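Local coordinates for protein tyrosinase (Aspergillus oryzae, PDB 6JU8) that probably oxidises L-tyrosine and L-dopa to L-dopaquinone with molecular oxygen at a dinuclear copper centre, a step of melanin biosynthesis, at residues S217-E222 / S226-F231. The protein carries 1 engineered substitution. Residues are numbered along the deposited sequence; the frame is centred on the assembly and turned at random. Where two conformers were deposited one is given.
Sequences SQKTEE and SFDLPF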
ATOM      1  N   SER A 217      18.066 -13.797   2.067  1.00 11.93           N
ATOM      2  CA  SER A 217      17.686 -13.113   3.298  1.00 12.36           C
ATOM      3  C   SER A 217      18.904 -12.338   3.823  1.00 10.79           C
ATOM      4  O   SER A 217      20.055 -12.586   3.447  1.00 12.77           O
ATOM      5  CB  SER A 217      17.180 -14.075   4.353  1.00 12.68           C
ATOM      6  OG  SER A 217      18.166 -15.001   4.792  1.00 15.27           O
ATOM      7  N   GLN A 218      18.623 -11.354   4.676  1.00 10.34           N
ATOM      8  CA  GLN A 218      19.643 -10.453   5.178  1.00 10.77           C
ATOM      9  C   GLN A 218      19.549 -10.328   6.691  1.00 11.42           C
ATOM     10  O   GLN A 218      18.539  -9.913   7.264  1.00 13.82           O
ATOM     11  CB  GLN A 218      19.477  -9.081   4.516  1.00 11.71           C
ATOM     12  CG  GLN A 218      19.493  -9.144   2.998  1.00 11.47           C
ATOM     13  CD  GLN A 218      20.814  -9.586   2.411  1.00 12.17           C
ATOM     14  OE1 GLN A 218      21.892  -9.404   2.989  1.00 12.67           O
ATOM     15  NE2 GLN A 218      20.763 -10.133   1.199  1.00 12.99           N
ATOM     16  N   LYS A 219      20.598 -10.730   7.401  1.00 14.01           N
ATOM     17  CA  LYS A 219      20.579 -10.852   8.859  1.00 15.46           C
ATOM     18  C   LYS A 219      20.775  -9.457   9.467  1.00 15.82           C
ATOM     19  O   LYS A 219      21.675  -8.742   9.039  1.00 22.82           O
ATOM     20  CB  LYS A 219      21.626 -11.815   9.416  1.00 17.88           C
ATOM     21  CG  LYS A 219      21.418 -12.174  10.890  1.00 19.55           C
ATOM     22  CD  LYS A 219      22.558 -13.028  11.384  1.00 24.55           C
ATOM     23  CE  LYS A 219      22.687 -14.385  10.726  1.00 27.52           C
ATOM     24  NZ  LYS A 219      21.444 -15.192  10.705  1.00 34.03           N
ATOM     25  N   THR A 220      19.888  -9.133  10.395  1.00 14.89           N
ATOM     26  CA  THR A 220      19.866  -7.812  11.017  1.00 16.15           C
ATOM     27  C   THR A 220      19.647  -7.980  12.511  1.00 12.26           C
ATOM     28  O   THR A 220      19.060  -8.968  12.937  1.00 16.01           O
ATOM     29  CB  THR A 220      18.694  -6.970  10.468  0.68 18.82           C
ATOM     30  OG1 THR A 220      18.711  -5.641  11.002  0.68 26.64           O
ATOM     31  CG2 THR A 220      17.360  -7.565  10.891  0.68 22.77           C
ATOM     32  N   GLU A 221      20.097  -7.043  13.320  1.00 13.28           N
ATOM     33  CA  GLU A 221      19.844  -7.097  14.754  1.00 11.88           C
ATOM     34  C   GLU A 221      18.715  -6.132  15.122  1.00 12.09           C
ATOM     35  O   GLU A 221      18.701  -4.967  14.705  1.00 14.52           O
ATOM     36  CB  GLU A 221      21.105  -6.732  15.530  1.00 13.77           C
ATOM     37  CG  GLU A 221      22.312  -7.609  15.279  1.00 15.29           C
ATOM     38  CD  GLU A 221      22.138  -9.015  15.811  1.00 13.28           C
ATOM     39  OE1 GLU A 221      21.907  -9.192  17.022  1.00 14.62           O
ATOM     40  OE2 GLU A 221      22.205  -9.942  14.984  1.00 16.77           O
ATOM     41  N   GLU A 222      17.786  -6.637  15.922  1.00 11.81           N
ATOM     42  CA  GLU A 222      16.700  -5.849  16.490  1.00 12.47           C
ATOM     43  C   GLU A 222      16.646  -6.133  17.983  1.00 14.65           C
ATOM     44  O   GLU A 222      16.552  -7.315  18.358  1.00 14.81           O
ATOM     45  CB  GLU A 222      15.347  -6.166  15.834  1.00 12.06           C
ATOM     46  CG  GLU A 222      15.351  -5.944  14.336  1.00 14.35           C
ATOM     47  CD  GLU A 222      14.046  -6.225  13.652  1.00 13.98           C
ATOM     48  OE1 GLU A 222      13.058  -6.659  14.290  1.00 15.96           O
ATOM     49  OE2 GLU A 222      13.938  -5.967  12.424  1.00 13.44           O
ATOM     50  N   SER A 226      19.082 -11.479  16.578  1.00 10.31           N
ATOM     51  CA  SER A 226      19.242 -11.610  15.134  1.00 10.58           C
ATOM     52  C   SER A 226      17.954 -12.013  14.425  1.00 11.00           C
ATOM     53  O   SER A 226      17.250 -12.912  14.885  1.00 12.02           O
ATOM     54  CB  SER A 226      20.277 -12.707  14.848  1.00 13.10           C
ATOM     55  OG  SER A 226      21.518 -12.423  15.460  1.00 14.60           O
ATOM     56  N   PHE A 227      17.681 -11.374  13.285  1.00 11.49           N
ATOM     57  CA  PHE A 227      16.555 -11.720  12.424  1.00 11.63           C
ATOM     58  C   PHE A 227      17.029 -11.794  10.979  1.00 12.40           C
ATOM     59  O   PHE A 227      17.802 -10.939  10.557  1.00 15.78           O
ATOM     60  CB  PHE A 227      15.427 -10.682  12.554  1.00 12.36           C
ATOM     61  CG  PHE A 227      14.854 -10.717  13.948  1.00 11.63           C
ATOM     62  CD1 PHE A 227      13.835 -11.580  14.317  1.00 13.24           C
ATOM     63  CD2 PHE A 227      15.423  -9.902  14.914  1.00 11.56           C
ATOM     64  CE1 PHE A 227      13.391 -11.639  15.628  1.00 13.38           C
ATOM     65  CE2 PHE A 227      14.969  -9.953  16.226  1.00 11.08           C
ATOM     66  CZ  PHE A 227      13.956 -10.811  16.580  1.00 12.23           C
ATOM     67  N   ASP A 228      16.548 -12.799  10.253  1.00 12.52           N
ATOM     68  CA  ASP A 228      16.824 -12.909   8.832  1.00 12.13           C
ATOM     69  C   ASP A 228      15.694 -12.278   8.031  1.00 12.15           C
ATOM     70  O   ASP A 228      14.600 -12.825   7.837  1.00 15.58           O
ATOM     71  CB  ASP A 228      17.036 -14.380   8.472  1.00 15.11           C
ATOM     72  CG  ASP A 228      18.233 -14.987   9.182  1.00 18.68           C
ATOM     73  OD1 ASP A 228      19.314 -14.373   9.109  1.00 23.32           O
ATOM     74  OD2 ASP A 228      18.106 -16.041   9.830  1.00 34.52           O
ATOM     75  N   LEU A 229      15.918 -11.029   7.614  1.00 10.23           N
ATOM     76  CA  LEU A 229      14.864 -10.310   6.865  1.00 10.71           C
ATOM     77  C   LEU A 229      14.636 -11.025   5.557  1.00  9.94           C
ATOM     78  O   LEU A 229      15.612 -11.245   4.827  1.00 10.56           O
ATOM     79  CB  LEU A 229      15.355  -8.876   6.603  0.71 10.86           C
ATOM     80  CG  LEU A 229      15.663  -8.028   7.849  0.71 10.81           C
ATOM     81  CD1 LEU A 229      16.114  -6.631   7.452  0.71 12.95           C
ATOM     82  CD2 LEU A 229      14.415  -7.983   8.715  0.71 17.02           C
ATOM     83  N   PRO A 230      13.399 -11.427   5.270  1.00  9.55           N
ATOM     84  CA  PRO A 230      13.149 -12.352   4.150  1.00 10.11           C
ATOM     85  C   PRO A 230      13.082 -11.740   2.760  1.00 10.43           C
ATOM     86  O   PRO A 230      12.146 -11.985   1.988  1.00 11.98           O
ATOM     87  CB  PRO A 230      11.791 -12.964   4.515  1.00 11.32           C
ATOM     88  CG  PRO A 230      11.073 -11.854   5.255  1.00 12.07           C
ATOM     89  CD  PRO A 230      12.171 -11.185   6.058  1.00 11.34           C
ATOM     90  N   PHE A 231      14.109 -10.976   2.389  1.00 10.36           N
ATOM     91  CA  PHE A 231      14.163 -10.315   1.084  1.00  9.26           C
ATOM     92  C   PHE A 231      14.251 -11.341  -0.037  1.00 11.13           C
ATOM     93  O   PHE A 231      13.879 -10.985  -1.161  1.00 11.43           O
ATOM     94  CB  PHE A 231      15.321  -9.327   1.042  1.00 10.12           C
ATOM     95  CG  PHE A 231      15.102  -8.170   1.982  1.00  9.48           C
ATOM     96  CD1 PHE A 231      14.016  -7.319   1.860  1.00 10.11           C
ATOM     97  CD2 PHE A 231      15.997  -7.925   3.017  1.00 10.47           C
ATOM     98  CE1 PHE A 231      13.835  -6.251   2.705  1.00 10.04           C
ATOM     99  CE2 PHE A 231      15.846  -6.826   3.842  1.00 10.61           C
ATOM    100  CZ  PHE A 231      14.780  -5.954   3.679  1.00 10.42           C
TER
HETATM  101  O   HOH W   1      20.041 -13.883   6.518  1.00 31.53           O
HETATM  102  O   HOH W   2      18.946 -15.295  12.827  1.00 44.48           O
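Lys219 and Asp228 face each other as a non-hydrogen-bonded pair of an antiparallel beta hairpin, their side chains running alongside each other on its solvent-exposed face, where a long flexible lysine can curl back to a short aspartate. From Lys219, CB and CG pass Asp228 OD1, CD comes near Ser226 CB, and bends at chi3 (-64°) and chi4 (-51°) turn the chain back until NZ meets Asp228 OD1 at 2.8 Å. This salt bridge uses the syn lone pair of OD1. A water donates to the same OD1 and also hydrogen-bonds to the short side chain of Ser217 through OG, just ahead of the strand. Next along this face, Ser226 OG donates to Glu221 OE2 over 2.6 Å, again on the syn side; the glutamate's bent chain brings its carboxylate back to the short serine.

Between the strands, Gln218 pairs with Leu229 and Thr220 with Phe227, each through two backbone hydrogen bonds; Thr220 N to Phe227 O measures 2.8 Å. On the face of these four residues, Thr220 OG1 lies anti to the backbone N (chi1 -176°), leaving methyl CG2 to supply the apolar contact, 3.5 Å from Leu229 CG. Beyond it, Glu222 CB lies 3.8 Å from Phe227 CE2, while Gln218 CG meets the edge of the Phe231 ring.

The hairpin of strands 218-222 and 225-229 lies within the tyrosinase central domain, with Gln218 and Leu229 buried against the protein: Leu229 and Pro230 touch Phe344, and Glu222 OE1 and OE2 hydrogen-bond to Ser345 OG and Phe344 N, just beyond strand 342-343. Gln218, its NE2 bonded to Thr216 O, rests on Trp75 and Pro364, about 14 Å from a copper ion and outside its coordination shell.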